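Local coordinates for hypothetical protein (Mus musculus, PDB 1VKB), which probably acts as a gamma-glutamylamine cyclotransferase, releasing 5-oxoproline from gamma-glutamyl amines such as those left by transglutaminase cross-links, at residues R45-E50 and C74-I79; V55-H60 and P134-L139; I62-Y67 and P97-R102; T103-Q108 and C124-T129. One frame throughout, in Å; residues are numbered along the deposited sequence.

How the interactions relate
All four contacts reach one mixed, curled sheet of the gamma-glutamyl cyclotransferase-like fold, though 134-139 and 97-100 lie in loops beside it. Interactions 1 and 4 lie closest, with centres about 9 Å apart, because strands 40-48 and 101-109 are neighbours and the backbone of Cys-47 and Val-49 bonds to Gln-108 and Gln-106. Interaction 3 lies about 11 Å from interaction 4 between centres and shares strand 101-109 with it. Interaction 2 sits at the far end, about 21 Å from interaction 1 between centres, yet reaches interaction 3 through the hairpin of strands 54-57 and 62-66. Along the chain interactions 1 and 2 interleave, whereas 3 closes before 4 opens, so distant residues meet in one domain.

Interaction 1: residues R45-E50 and C74-I79; sequences RGCTVE and CVTGEI
Gly-46 and Gly-77 form a hydrogen-bonded pair in the antiparallel ladder of strands 40-48 and 76-82, part of the curled sheet of the gamma-glutamyl cyclotransferase-like fold. Over residues 45-48 and 76-79 the strand directions make an angle of 128°, so the ladder is strongly twisted. Gly-46 N donates to Gly-77 O at 3.0 Å, and Gly-77 N returns the bond to Gly-46 O. Packing is close here: a beta carbon on Gly-46 would come about 3.3 Å from Ile-79 CD1, a tight fit. Thr-48, itself buried, closes the other end of the ladder. Its OG1 stands between the backbone N and the carbonyl carbon (chi1 55°), where it accepts an almost straight bond from Val-75 N at 2.9 Å and donates to Glu-50 O at 2.7 Å. A valine here lacks this hydroxyl and would probably leave the Val-75 N-H and the Glu-50 carbonyl without their mate, setting the turn after the strand freer to move. The looser part is the Arg-45 and Glu-78 end, where the two pair without backbone bonds; the arginine is exposed, with a weak, long ion pair to Glu-111, while Glu-78 OE1 is taken by Tyr-80 and Arg-24. At the other end of that same face the Cys-47 to Cys-74 disulfide ties the segments together, although two conformers of each cysteine leave its exact shape less certain. Val-75 O, already bonded to Thr-48 N, also receives a CA-H contact from Cys-47 CA at 3.1 Å.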
loop_
_atom_site.group_PDB
_atom_site.type_symbol
_atom_site.label_atom_id
_atom_site.label_comp_id
_atom_site.label_asym_id
_atom_site.label_seq_id
_atom_site.Cartn_x
_atom_site.Cartn_y
_atom_site.Cartn_z
ATOM N N ARG A 45 12.699 -3.627 -0.131
ATOM C CA ARG A 45 12.129 -2.396 0.420
ATOM C C ARG A 45 12.365 -1.286 -0.564
ATOM O O ARG A 45 13.400 -1.272 -1.271
ATOM C CB ARG A 45 12.818 -2.033 1.726
ATOM C CG ARG A 45 12.548 -2.973 2.889
ATOM C CD ARG A 45 13.230 -2.536 4.186
ATOM N NE ARG A 45 14.699 -2.477 4.057
ATOM C CZ ARG A 45 15.445 -1.360 3.952
ATOM N NH1 ARG A 45 14.891 -0.148 3.946
ATOM N NH2 ARG A 45 16.771 -1.459 3.845
ATOM N N GLY A 46 11.446 -0.321 -0.583
ATOM C CA GLY A 46 11.538 0.805 -1.505
ATOM C C GLY A 46 10.830 2.050 -1.010
ATOM O O GLY A 46 10.215 2.040 0.073
ATOM N N CYS A 47 10.988 3.144 -1.751
ATOM C CA CYS A 47 10.209 4.381 -1.515
ATOM C C CYS A 47 9.727 4.876 -2.854
ATOM O O CYS A 47 10.414 4.712 -3.870
ATOM C CB CYS A 47 11.205 5.468 -0.981
ATOM S SG CYS A 47 10.503 6.776 0.046
ATOM N N THR A 48 8.564 5.492 -2.883
ATOM C CA THR A 48 8.058 6.000 -4.143
ATOM C C THR A 48 9.014 7.049 -4.653
ATOM O O THR A 48 9.612 7.795 -3.865
ATOM C CB THR A 48 6.638 6.559 -3.983
ATOM O OG1 THR A 48 6.569 7.563 -2.943
ATOM C CG2 THR A 48 5.734 5.452 -3.564
ATOM N N VAL A 49 9.226 7.088 -5.952
ATOM C CA VAL A 49 10.063 8.145 -6.537
ATOM C C VAL A 49 9.363 9.491 -6.453
ATOM O O VAL A 49 9.964 10.484 -6.046
ATOM C CB VAL A 49 10.496 7.795 -7.993
ATOM C CG1 VAL A 49 11.091 8.990 -8.686
ATOM C CG2 VAL A 49 11.475 6.591 -7.971
ATOM N N GLU A 50 8.097 9.520 -6.835
ATOM C CA GLU A 50 7.244 10.685 -6.650
ATOM C C GLU A 50 6.758 10.768 -5.204
ATOM O O GLU A 50 6.661 9.752 -4.513
ATOM C CB GLU A 50 6.060 10.633 -7.611
ATOM C CG GLU A 50 5.135 11.847 -7.507
ATOM C CD GLU A 50 5.811 13.194 -7.788
ATOM O OE1 GLU A 50 6.464 13.794 -6.865
ATOM O OE2 GLU A 50 5.631 13.669 -8.948
ATOM N N CYS A 74 8.017 11.050 -0.185
ATOM C CA CYS A 74 8.222 9.756 -0.780
ATOM C C CYS A 74 7.818 8.779 0.318
ATOM O O CYS A 74 8.133 9.003 1.506
ATOM C CB CYS A 74 9.662 9.563 -1.259
ATOM S SG CYS A 74 10.825 8.806 -0.122
ATOM N N VAL A 75 7.038 7.780 -0.042
ATOM C CA VAL A 75 6.440 6.843 0.928
ATOM C C VAL A 75 7.186 5.507 0.860
ATOM O O VAL A 75 7.412 4.983 -0.226
ATOM C CB VAL A 75 4.953 6.679 0.667
ATOM C CG1 VAL A 75 4.346 5.531 1.463
ATOM C CG2 VAL A 75 4.215 7.984 1.038
ATOM N N THR A 76 7.573 4.972 2.017
ATOM C CA THR A 76 8.339 3.734 2.089
ATOM C C THR A 76 7.390 2.541 2.110
ATOM O O THR A 76 6.217 2.641 2.517
ATOM C CB THR A 76 9.272 3.701 3.365
ATOM O OG1 THR A 76 8.486 3.732 4.556
ATOM C CG2 THR A 76 10.137 4.922 3.459
ATOM N N GLY A 77 7.906 1.392 1.706
ATOM C CA GLY A 77 7.093 0.191 1.688
ATOM C C GLY A 77 7.907 -0.963 1.194
ATOM O O GLY A 77 9.151 -0.936 1.192
ATOM N N GLU A 78 7.180 -1.996 0.812
ATOM C CA GLU A 78 7.785 -3.258 0.466
ATOM C C GLU A 78 7.382 -3.648 -0.948
ATOM O O GLU A 78 6.237 -3.501 -1.365
ATOM C CB GLU A 78 7.371 -4.333 1.449
ATOM C CG GLU A 78 7.927 -4.081 2.850
ATOM C CD GLU A 78 7.370 -5.009 3.877
ATOM O OE1 GLU A 78 6.367 -5.723 3.618
ATOM O OE2 GLU A 78 7.943 -4.993 4.956
ATOM N N ILE A 79 8.350 -4.205 -1.650
ATOM C CA ILE A 79 8.144 -4.747 -3.007
ATOM C C ILE A 79 7.933 -6.247 -2.970
ATOM O O ILE A 79 8.739 -6.984 -2.386
ATOM C CB ILE A 79 9.330 -4.396 -3.889
ATOM C CG1 ILE A 79 9.591 -2.870 -3.878
ATOM C CG2 ILE A 79 9.125 -4.924 -5.291
ATOM C CD1 ILE A 79 10.933 -2.496 -4.464
#

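Interaction 2: residues V55-H60 and P134-L139; sequences VIAGEH and PEWLFL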
loop_
_atom_site.group_PDB
_atom_site.type_symbol
_atom_site.label_atom_id
_atom_site.label_comp_id
_atom_site.label_asym_id
_atom_site.label_seq_id
_atom_site.Cartn_x
_atom_site.Cartn_y
_atom_site.Cartn_z
ATOM N N VAL A 55 -2.069 9.146 4.475
ATOM C CA VAL A 55 -2.863 9.542 5.620
ATOM C C VAL A 55 -3.502 8.306 6.257
ATOM O O VAL A 55 -3.799 7.331 5.598
ATOM C CB VAL A 55 -3.977 10.576 5.250
ATOM C CG1 VAL A 55 -3.392 11.890 4.730
ATOM C CG2 VAL A 55 -4.967 10.031 4.220
ATOM N N ILE A 56 -3.732 8.406 7.557
ATOM C CA ILE A 56 -4.440 7.391 8.317
ATOM C C ILE A 56 -5.787 7.982 8.637
ATOM O O ILE A 56 -5.899 8.977 9.390
ATOM C CB ILE A 56 -3.655 7.033 9.586
ATOM C CG1 ILE A 56 -2.292 6.423 9.241
ATOM C CG2 ILE A 56 -4.439 6.022 10.378
ATOM C CD1 ILE A 56 -1.384 6.260 10.444
ATOM N N ALA A 57 -6.821 7.415 8.037
ATOM C CA ALA A 57 -8.079 8.136 7.965
ATOM C C ALA A 57 -9.300 7.241 7.990
ATOM O O ALA A 57 -9.261 6.064 7.614
ATOM C CB ALA A 57 -8.091 9.013 6.714
ATOM N N GLY A 58 -10.409 7.830 8.392
ATOM C CA GLY A 58 -11.671 7.120 8.448
ATOM C C GLY A 58 -11.833 6.346 9.745
ATOM O O GLY A 58 -10.923 6.262 10.560
ATOM N N GLU A 59 -13.024 5.765 9.921
ATOM C CA GLU A 59 -13.347 5.117 11.163
ATOM C C GLU A 59 -12.518 3.887 11.459
ATOM O O GLU A 59 -12.397 3.473 12.626
ATOM C CB GLU A 59 -14.840 4.741 11.186
ATOM C CG GLU A 59 -15.730 5.967 11.070
ATOM C CD GLU A 59 -16.493 6.305 12.330
ATOM O OE1 GLU A 59 -16.029 5.994 13.454
ATOM O OE2 GLU A 59 -17.581 6.897 12.177
ATOM N N HIS A 60 -11.925 3.288 10.442
ATOM C CA HIS A 60 -11.081 2.107 10.621
ATOM C C HIS A 60 -9.601 2.410 10.740
ATOM O O HIS A 60 -8.797 1.485 10.885
ATOM C CB HIS A 60 -11.293 1.154 9.451
ATOM C CG HIS A 60 -12.708 0.733 9.332
ATOM N ND1 HIS A 60 -13.295 -0.068 10.277
ATOM C CD2 HIS A 60 -13.692 1.117 8.487
ATOM C CE1 HIS A 60 -14.581 -0.210 9.994
ATOM N NE2 HIS A 60 -14.844 0.497 8.905
ATOM N N PRO A 134 -12.618 14.612 1.289
ATOM C CA PRO A 134 -11.835 15.838 1.055
ATOM C C PRO A 134 -11.116 16.362 2.295
ATOM O O PRO A 134 -9.996 16.887 2.189
ATOM C CB PRO A 134 -12.885 16.825 0.531
ATOM C CG PRO A 134 -14.215 16.226 0.948
ATOM C CD PRO A 134 -14.039 14.782 0.927
ATOM N N GLU A 135 -11.732 16.216 3.467
ATOM C CA GLU A 135 -11.110 16.715 4.702
ATOM C C GLU A 135 -9.850 15.929 5.113
ATOM O O GLU A 135 -9.051 16.386 5.912
ATOM C CB GLU A 135 -12.146 16.785 5.821
ATOM C CG GLU A 135 -12.632 15.443 6.336
ATOM C CD GLU A 135 -13.829 14.883 5.618
ATOM O OE1 GLU A 135 -14.151 15.289 4.481
ATOM O OE2 GLU A 135 -14.454 13.983 6.204
ATOM N N TRP A 136 -9.636 14.754 4.521
ATOM C CA TRP A 136 -8.430 13.981 4.799
ATOM C C TRP A 136 -7.178 14.667 4.317
ATOM O O TRP A 136 -6.078 14.317 4.744
ATOM C CB TRP A 136 -8.507 12.608 4.204
ATOM C CG TRP A 136 -9.639 11.722 4.757
ATOM C CD1 TRP A 136 -10.463 11.971 5.797
ATOM C CD2 TRP A 136 -9.950 10.398 4.314
ATOM N NE1 TRP A 136 -11.327 10.919 5.989
ATOM C CE2 TRP A 136 -11.029 9.937 5.085
ATOM C CE3 TRP A 136 -9.402 9.541 3.339
ATOM C CZ2 TRP A 136 -11.569 8.662 4.925
ATOM C CZ3 TRP A 136 -9.987 8.283 3.153
ATOM C CH2 TRP A 136 -11.041 7.876 3.917
ATOM N N LEU A 137 -7.332 15.663 3.444
ATOM C CA LEU A 137 -6.183 16.454 3.006
ATOM C C LEU A 137 -5.548 17.208 4.137
ATOM O O LEU A 137 -4.411 17.645 4.002
ATOM C CB LEU A 137 -6.566 17.438 1.895
ATOM C CG LEU A 137 -7.016 16.784 0.598
ATOM C CD1 LEU A 137 -7.625 17.800 -0.365
ATOM C CD2 LEU A 137 -5.879 16.041 -0.089
ATOM N N PHE A 138 -6.289 17.423 5.227
ATOM C CA PHE A 138 -5.760 18.143 6.398
ATOM C C PHE A 138 -5.184 17.257 7.488
ATOM O O PHE A 138 -4.838 17.759 8.559
ATOM C CB PHE A 138 -6.838 19.025 6.978
ATOM C CG PHE A 138 -7.345 19.992 5.968
ATOM C CD1 PHE A 138 -6.489 20.891 5.398
ATOM C CD2 PHE A 138 -8.631 19.882 5.484
ATOM C CE1 PHE A 138 -6.930 21.785 4.416
ATOM C CE2 PHE A 138 -9.080 20.736 4.506
ATOM C CZ PHE A 138 -8.223 21.690 3.963
ATOM N N LEU A 139 -5.069 15.966 7.210
ATOM C CA LEU A 139 -4.508 15.023 8.185
ATOM C C LEU A 139 -2.987 14.975 7.996
ATOM O O LEU A 139 -2.464 15.432 6.969
ATOM C CB LEU A 139 -5.089 13.633 7.992
ATOM C CG LEU A 139 -6.550 13.489 8.362
ATOM C CD1 LEU A 139 -7.042 12.131 7.893
ATOM C CD2 LEU A 139 -6.733 13.638 9.868
#
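Val-55 to Ala-57, the end of a strand, run past the short 3-10 segment 134-138, with the CA atoms of Ala-57 and Trp-136 6.7 Å apart and those of Val-55 and Leu-139 slightly closer. Ala-57 points its methyl group at the indole of Trp-136. CB sits over the centre of the ring system in a CH-pi contact, 3.5 Å from the centroid of the five-membered ring and 16° off its normal, nearest to CD2. Leu-139 CD1 presses on the same methyl carbon at 3.5 Å, a tight fit, and also meets the Ile-56 carbonyl oxygen. The contact joins the hairpin of strands 54-57 and 62-66, one end of the curled sheet, to the chain that follows strand 121-129. The Trp-136 ring also meets that of Trp-64 on the second hairpin strand. Val-55 crosses Leu-139 at about a right angle, its CG1 4.1 Å from Leu-139 CB. Placed anti to the carbonyl carbon (chi1 -63°), the same CG1 lies 3.6 Å from Trp-136 O, which accepts the Leu-139 N-H at the end of the 3-10 segment. Gly-58 N approaches Trp-136 CZ2 obliquely at 3.7 Å.

Interaction 3: residues I62-Y67 and P97-R102; sequences IPWLLY and PSMYQR
Trp-64 lays the CE3 and CZ3 side of its indole over one face of the Tyr-100 ring, with CE3 3.4 Å from Tyr-100 CZ. The planes are near parallel, at 20°, but the rings are slid apart and barely overlap. In return, Tyr-100 OH stands above the indole, offset toward its rim. Ile-62 CG2 lies over that same indole face and comes within 3.1 Å of Tyr-100 OH. The hydroxyl donates to Pro-63 O at 2.7 Å, from a position tilted 28° out of the carbonyl plane, and this bond holds the end of the tyrosine against strand 62-66. A phenylalanine in its place lacks the hydroxyl and would probably leave Pro-63 O without this donor and the ring less firmly fixed beside Trp-64. Strands 62-66 and 101-109 are not neighbours: both flank strand 121-129, the first parallel and the second antiparallel to it, so these side chains of the curled sheet bridge across the strand between them. Met-99 comes from the loop before strand 101-109. With CG anti to the backbone N (chi1 172°) and the chain extended beyond it, Met-99 meets the indole at its edge, CG lying 3.5 Å from Trp-64 CZ3. Its CE reaches Ile-62 CD1 tip to tip at 3.7 Å, though a second methionine conformer makes these contacts less certain. Trp-64 NE1 bonds to Ala-57 O, and a formic acid molecule, probably from the crystallisation liquor, lies about 4 Å from the Ile-62 side chain.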
loop_
_atom_site.group_PDB
_atom_site.type_symbol
_atom_site.label_atom_id
_atom_site.label_comp_id
_atom_site.label_asym_id
_atom_site.label_seq_id
_atom_site.Cartn_x
_atom_site.Cartn_y
_atom_site.Cartn_z
ATOM N N ILE A 62 -7.557 3.389 8.445
ATOM C CA ILE A 62 -6.917 2.783 7.266
ATOM C C ILE A 62 -5.862 3.735 6.701
ATOM O O ILE A 62 -6.062 4.956 6.680
ATOM C CB ILE A 62 -8.002 2.482 6.232
ATOM C CG1 ILE A 62 -8.737 1.211 6.692
ATOM C CG2 ILE A 62 -7.415 2.202 4.893
ATOM C CD1 ILE A 62 -10.048 0.989 5.936
ATOM N N PRO A 63 -4.736 3.204 6.268
ATOM C CA PRO A 63 -3.801 4.017 5.534
ATOM C C PRO A 63 -4.180 4.170 4.064
ATOM O O PRO A 63 -4.508 3.186 3.370
ATOM C CB PRO A 63 -2.499 3.244 5.657
ATOM C CG PRO A 63 -2.924 1.785 5.653
ATOM C CD PRO A 63 -4.227 1.833 6.460
ATOM N N TRP A 64 -4.084 5.399 3.584
ATOM C CA TRP A 64 -4.429 5.730 2.206
ATOM C C TRP A 64 -3.355 6.557 1.579
ATOM O O TRP A 64 -3.036 7.644 2.080
ATOM C CB TRP A 64 -5.731 6.535 2.146
ATOM C CG TRP A 64 -6.886 6.034 2.993
ATOM C CD1 TRP A 64 -7.112 6.286 4.297
ATOM C CD2 TRP A 64 -8.037 5.281 2.525
ATOM N NE1 TRP A 64 -8.311 5.720 4.698
ATOM C CE2 TRP A 64 -8.889 5.096 3.625
ATOM C CE3 TRP A 64 -8.405 4.730 1.303
ATOM C CZ2 TRP A 64 -10.088 4.377 3.532
ATOM C CZ3 TRP A 64 -9.598 4.022 1.217
ATOM C CH2 TRP A 64 -10.416 3.862 2.323
ATOM N N LEU A 65 -2.836 6.087 0.444
ATOM C CA LEU A 65 -1.910 6.857 -0.361
ATOM C C LEU A 65 -2.737 7.656 -1.380
ATOM O O LEU A 65 -3.332 7.087 -2.333
ATOM C CB LEU A 65 -0.891 5.941 -1.050
ATOM C CG LEU A 65 0.340 6.638 -1.624
ATOM C CD1 LEU A 65 1.168 7.245 -0.484
ATOM C CD2 LEU A 65 1.182 5.634 -2.384
ATOM N N LEU A 66 -2.847 8.966 -1.118
ATOM C CA LEU A 66 -3.719 9.829 -1.898
ATOM C C LEU A 66 -3.046 10.128 -3.224
ATOM O O LEU A 66 -1.864 10.451 -3.261
ATOM C CB LEU A 66 -4.072 11.095 -1.163
ATOM C CG LEU A 66 -4.525 10.991 0.264
ATOM C CD1 LEU A 66 -4.911 12.367 0.803
ATOM C CD2 LEU A 66 -5.655 9.986 0.360
ATOM N N TYR A 67 -3.810 10.069 -4.309
ATOM C CA TYR A 67 -3.227 10.267 -5.631
ATOM C C TYR A 67 -3.115 11.770 -5.928
ATOM O O TYR A 67 -3.916 12.343 -6.670
ATOM C CB TYR A 67 -3.979 9.509 -6.727
ATOM C CG TYR A 67 -3.131 9.507 -7.966
ATOM C CD1 TYR A 67 -2.009 8.697 -8.056
ATOM C CD2 TYR A 67 -3.350 10.444 -8.972
ATOM C CE1 TYR A 67 -1.168 8.754 -9.153
ATOM C CE2 TYR A 67 -2.507 10.515 -10.082
ATOM C CZ TYR A 67 -1.416 9.676 -10.160
ATOM O OH TYR A 67 -0.585 9.733 -11.277
ATOM N N PRO A 97 -12.631 -0.569 -8.109
ATOM C CA PRO A 97 -11.961 0.717 -8.176
ATOM C C PRO A 97 -12.628 1.779 -7.295
ATOM O O PRO A 97 -12.308 2.970 -7.417
ATOM C CB PRO A 97 -12.135 1.063 -9.650
ATOM C CG PRO A 97 -13.474 0.540 -9.966
ATOM C CD PRO A 97 -13.716 -0.679 -9.107
ATOM N N SER A 98 -13.564 1.400 -6.422
ATOM C CA SER A 98 -14.246 2.430 -5.656
ATOM C C SER A 98 -13.423 2.993 -4.507
ATOM O O SER A 98 -13.374 4.179 -4.352
ATOM C CB SER A 98 -15.647 2.031 -5.207
ATOM O OG SER A 98 -15.632 0.893 -4.409
ATOM N N MET A 99 -12.800 2.128 -3.723
ATOM C CA MET A 99 -12.137 2.532 -2.479
ATOM C C MET A 99 -10.683 2.922 -2.787
ATOM O O MET A 99 -10.185 3.965 -2.307
ATOM C CB MET A 99 -12.182 1.308 -1.519
ATOM C CG MET A 99 -11.410 1.327 -0.176
ATOM S SD MET A 99 -11.402 -0.253 0.799
ATOM C CE MET A 99 -10.939 0.293 2.439
ATOM N N TYR A 100 -10.021 2.060 -3.566
ATOM C CA TYR A 100 -8.716 2.320 -4.115
ATOM C C TYR A 100 -8.760 2.076 -5.609
ATOM O O TYR A 100 -9.702 1.485 -6.116
ATOM C CB TYR A 100 -7.691 1.364 -3.503
ATOM C CG TYR A 100 -7.345 1.563 -2.034
ATOM C CD1 TYR A 100 -8.044 0.903 -1.061
ATOM C CD2 TYR A 100 -6.292 2.346 -1.650
ATOM C CE1 TYR A 100 -7.719 1.022 0.260
ATOM C CE2 TYR A 100 -5.969 2.485 -0.321
ATOM C CZ TYR A 100 -6.694 1.812 0.633
ATOM O OH TYR A 100 -6.418 1.858 1.995
ATOM N N GLN A 101 -7.769 2.621 -6.303
ATOM C CA GLN A 101 -7.568 2.342 -7.707
ATOM C C GLN A 101 -6.114 1.869 -7.813
ATOM O O GLN A 101 -5.196 2.472 -7.235
ATOM C CB GLN A 101 -7.821 3.589 -8.533
ATOM C CG GLN A 101 -9.189 4.198 -8.396
ATOM C CD GLN A 101 -9.361 5.034 -7.159
ATOM O OE1 GLN A 101 -8.504 5.860 -6.817
ATOM N NE2 GLN A 101 -10.475 4.813 -6.459
ATOM N N ARG A 102 -5.900 0.774 -8.539
ATOM C CA ARG A 102 -4.567 0.279 -8.695
ATOM C C ARG A 102 -3.839 1.106 -9.742
ATOM O O ARG A 102 -4.314 1.234 -10.894
ATOM C CB ARG A 102 -4.618 -1.180 -9.129
ATOM C CG ARG A 102 -3.213 -1.792 -9.353
ATOM C CD ARG A 102 -3.135 -3.305 -9.176
ATOM N NE ARG A 102 -4.196 -4.107 -9.812
ATOM C CZ ARG A 102 -4.216 -4.470 -11.120
ATOM N NH1 ARG A 102 -3.348 -4.007 -11.999
ATOM N NH2 ARG A 102 -5.176 -5.229 -11.569
#

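Interaction 4: residues T103-Q108 and C124-T129; sequences TALQVQ and CFVYTT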
loop_
_atom_site.group_PDB
_atom_site.type_symbol
_atom_site.label_atom_id
_atom_site.label_comp_id
_atom_site.label_asym_id
_atom_site.label_seq_id
_atom_site.Cartn_x
_atom_site.Cartn_y
_atom_site.Cartn_z
ATOM N N THR A 103 -2.665 1.609 -9.373
ATOM C CA THR A 103 -1.902 2.550 -10.191
ATOM C C THR A 103 -0.444 2.113 -10.289
ATOM O O THR A 103 0.121 1.679 -9.314
ATOM C CB THR A 103 -2.008 3.946 -9.510
ATOM O OG1 THR A 103 -3.396 4.349 -9.465
ATOM C CG2 THR A 103 -1.383 4.953 -10.359
ATOM N N ALA A 104 0.181 2.221 -11.466
ATOM C CA ALA A 104 1.568 1.734 -11.633
ATOM C C ALA A 104 2.464 2.925 -11.285
ATOM O O ALA A 104 2.233 3.998 -11.820
ATOM C CB ALA A 104 1.786 1.329 -13.039
ATOM N N LEU A 105 3.414 2.774 -10.363
ATOM C CA LEU A 105 4.305 3.854 -9.975
ATOM C C LEU A 105 5.761 3.380 -9.964
ATOM O O LEU A 105 6.039 2.207 -9.767
ATOM C CB LEU A 105 3.963 4.353 -8.556
ATOM C CG LEU A 105 2.598 4.930 -8.202
ATOM C CD1 LEU A 105 2.586 5.288 -6.689
ATOM C CD2 LEU A 105 2.311 6.161 -9.082
ATOM N N GLN A 106 6.682 4.317 -10.137
ATOM C CA GLN A 106 8.108 4.027 -10.032
ATOM C C GLN A 106 8.501 4.039 -8.567
ATOM O O GLN A 106 8.220 5.004 -7.850
ATOM C CB GLN A 106 8.935 5.070 -10.765
ATOM C CG GLN A 106 10.381 4.758 -10.842
ATOM C CD GLN A 106 11.158 5.874 -11.552
ATOM O OE1 GLN A 106 10.595 6.935 -11.859
ATOM N NE2 GLN A 106 12.443 5.648 -11.791
ATOM N N VAL A 107 9.233 2.991 -8.169
ATOM C CA VAL A 107 9.681 2.780 -6.782
ATOM C C VAL A 107 11.202 2.671 -6.757
ATOM O O VAL A 107 11.814 1.899 -7.485
ATOM C CB VAL A 107 9.024 1.531 -6.158
ATOM C CG1 VAL A 107 9.607 1.208 -4.798
ATOM C CG2 VAL A 107 7.482 1.677 -6.101
ATOM N N GLN A 108 11.813 3.554 -6.001
ATOM C CA GLN A 108 13.236 3.496 -5.761
ATOM C C GLN A 108 13.526 2.282 -4.832
ATOM O O GLN A 108 12.901 2.112 -3.751
ATOM C CB GLN A 108 13.698 4.802 -5.122
ATOM C CG GLN A 108 15.189 4.802 -4.774
ATOM C CD GLN A 108 15.615 6.002 -3.945
ATOM O OE1 GLN A 108 14.790 6.699 -3.341
ATOM N NE2 GLN A 108 16.920 6.238 -3.910
ATOM N N CYS A 124 5.955 -0.683 -10.074
ATOM C CA CYS A 124 5.133 -1.531 -9.242
ATOM C C CYS A 124 3.703 -1.013 -9.272
ATOM O O CYS A 124 3.498 0.190 -9.313
ATOM C CB CYS A 124 5.565 -1.418 -7.790
ATOM S SG CYS A 124 7.236 -1.990 -7.426
ATOM N N PHE A 125 2.746 -1.911 -9.229
ATOM C CA PHE A 125 1.397 -1.532 -8.931
ATOM C C PHE A 125 1.307 -1.099 -7.434
ATOM O O PHE A 125 1.847 -1.747 -6.517
ATOM C CB PHE A 125 0.414 -2.666 -9.165
ATOM C CG PHE A 125 0.194 -3.002 -10.620
ATOM C CD1 PHE A 125 -0.163 -2.036 -11.548
ATOM C CD2 PHE A 125 0.364 -4.318 -11.061
ATOM C CE1 PHE A 125 -0.317 -2.377 -12.904
ATOM C CE2 PHE A 125 0.181 -4.628 -12.414
ATOM C CZ PHE A 125 -0.150 -3.663 -13.306
ATOM N N VAL A 126 0.523 -0.060 -7.206
ATOM C CA VAL A 126 0.295 0.472 -5.852
ATOM C C VAL A 126 -1.186 0.799 -5.747
ATOM O O VAL A 126 -1.778 1.252 -6.742
ATOM C CB VAL A 126 1.103 1.781 -5.632
ATOM C CG1 VAL A 126 0.925 2.280 -4.190
ATOM C CG2 VAL A 126 2.581 1.551 -5.898
ATOM N N TYR A 127 -1.790 0.516 -4.595
ATOM C CA TYR A 127 -3.196 0.883 -4.343
ATOM C C TYR A 127 -3.241 2.352 -3.867
ATOM O O TYR A 127 -2.856 2.644 -2.745
ATOM C CB TYR A 127 -3.838 -0.103 -3.348
ATOM C CG TYR A 127 -3.954 -1.462 -4.000
ATOM C CD1 TYR A 127 -4.935 -1.690 -4.979
ATOM C CD2 TYR A 127 -3.057 -2.491 -3.710
ATOM C CE1 TYR A 127 -5.023 -2.908 -5.631
ATOM C CE2 TYR A 127 -3.108 -3.730 -4.416
ATOM C CZ TYR A 127 -4.106 -3.923 -5.332
ATOM O OH TYR A 127 -4.192 -5.111 -6.007
ATOM N N THR A 128 -3.595 3.271 -4.782
ATOM C CA THR A 128 -3.731 4.711 -4.464
ATOM C C THR A 128 -5.208 5.040 -4.379
ATOM O O THR A 128 -6.035 4.213 -4.690
ATOM C CB THR A 128 -3.052 5.570 -5.519
ATOM O OG1 THR A 128 -3.664 5.333 -6.797
ATOM C CG2 THR A 128 -1.627 5.147 -5.688
ATOM N N THR A 129 -5.557 6.245 -3.955
ATOM C CA THR A 129 -6.942 6.648 -4.026
ATOM C C THR A 129 -7.148 8.094 -4.424
ATOM O O THR A 129 -6.434 8.980 -3.952
ATOM C CB THR A 129 -7.703 6.309 -2.775
ATOM O OG1 THR A 129 -9.065 6.689 -2.983
ATOM C CG2 THR A 129 -7.253 7.118 -1.584
#
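Thr-103 and Thr-128 cross at about a right angle, their hydroxyls meeting at 2.9 Å between the two OG1 atoms in a hydrogen bond that either could donate. Thr-128 OG1 also bonds to Gln-101 O, which ties this corner to the residues before Thr-103. Next along the same face, Leu-105 lies across Val-126, again near a right angle. Leu-105 CG is anti to the carbonyl carbon (chi1 -60°), and CD1 beyond it reaches Val-126 CG2 at 3.8 Å. Farther on, Val-107 CG2 rests 3.9 Å from Cys-124 SG. Phe-17 of strand 14-18 packs on Val-107, Cys-124 and Val-126 and so adds to this apolar layer. The opposite face of the ladder holds Ala-104 and Phe-125, a non-hydrogen-bonded pair in which Phe-125 CD1 stands 4.2 Å from Ala-104 CB. The phenylalanine ring also takes a cation-pi contact from Arg-102 and packs on Leu-87 of helix 84-93. Along the backbone, Thr-103 and Val-126 exchange two bonds, with Thr-103 N 2.8 Å from Val-126 O, and Leu-105 and Cys-124 exchange two more. Over residues 103-108 and 124-129 the strand axes lie at 119°, a strong twist for an antiparallel pair, and sheet strands coiled in this way, with a helix against one face, are consistent with the barrel-like core of the gamma-glutamyl cyclotransferase-like fold.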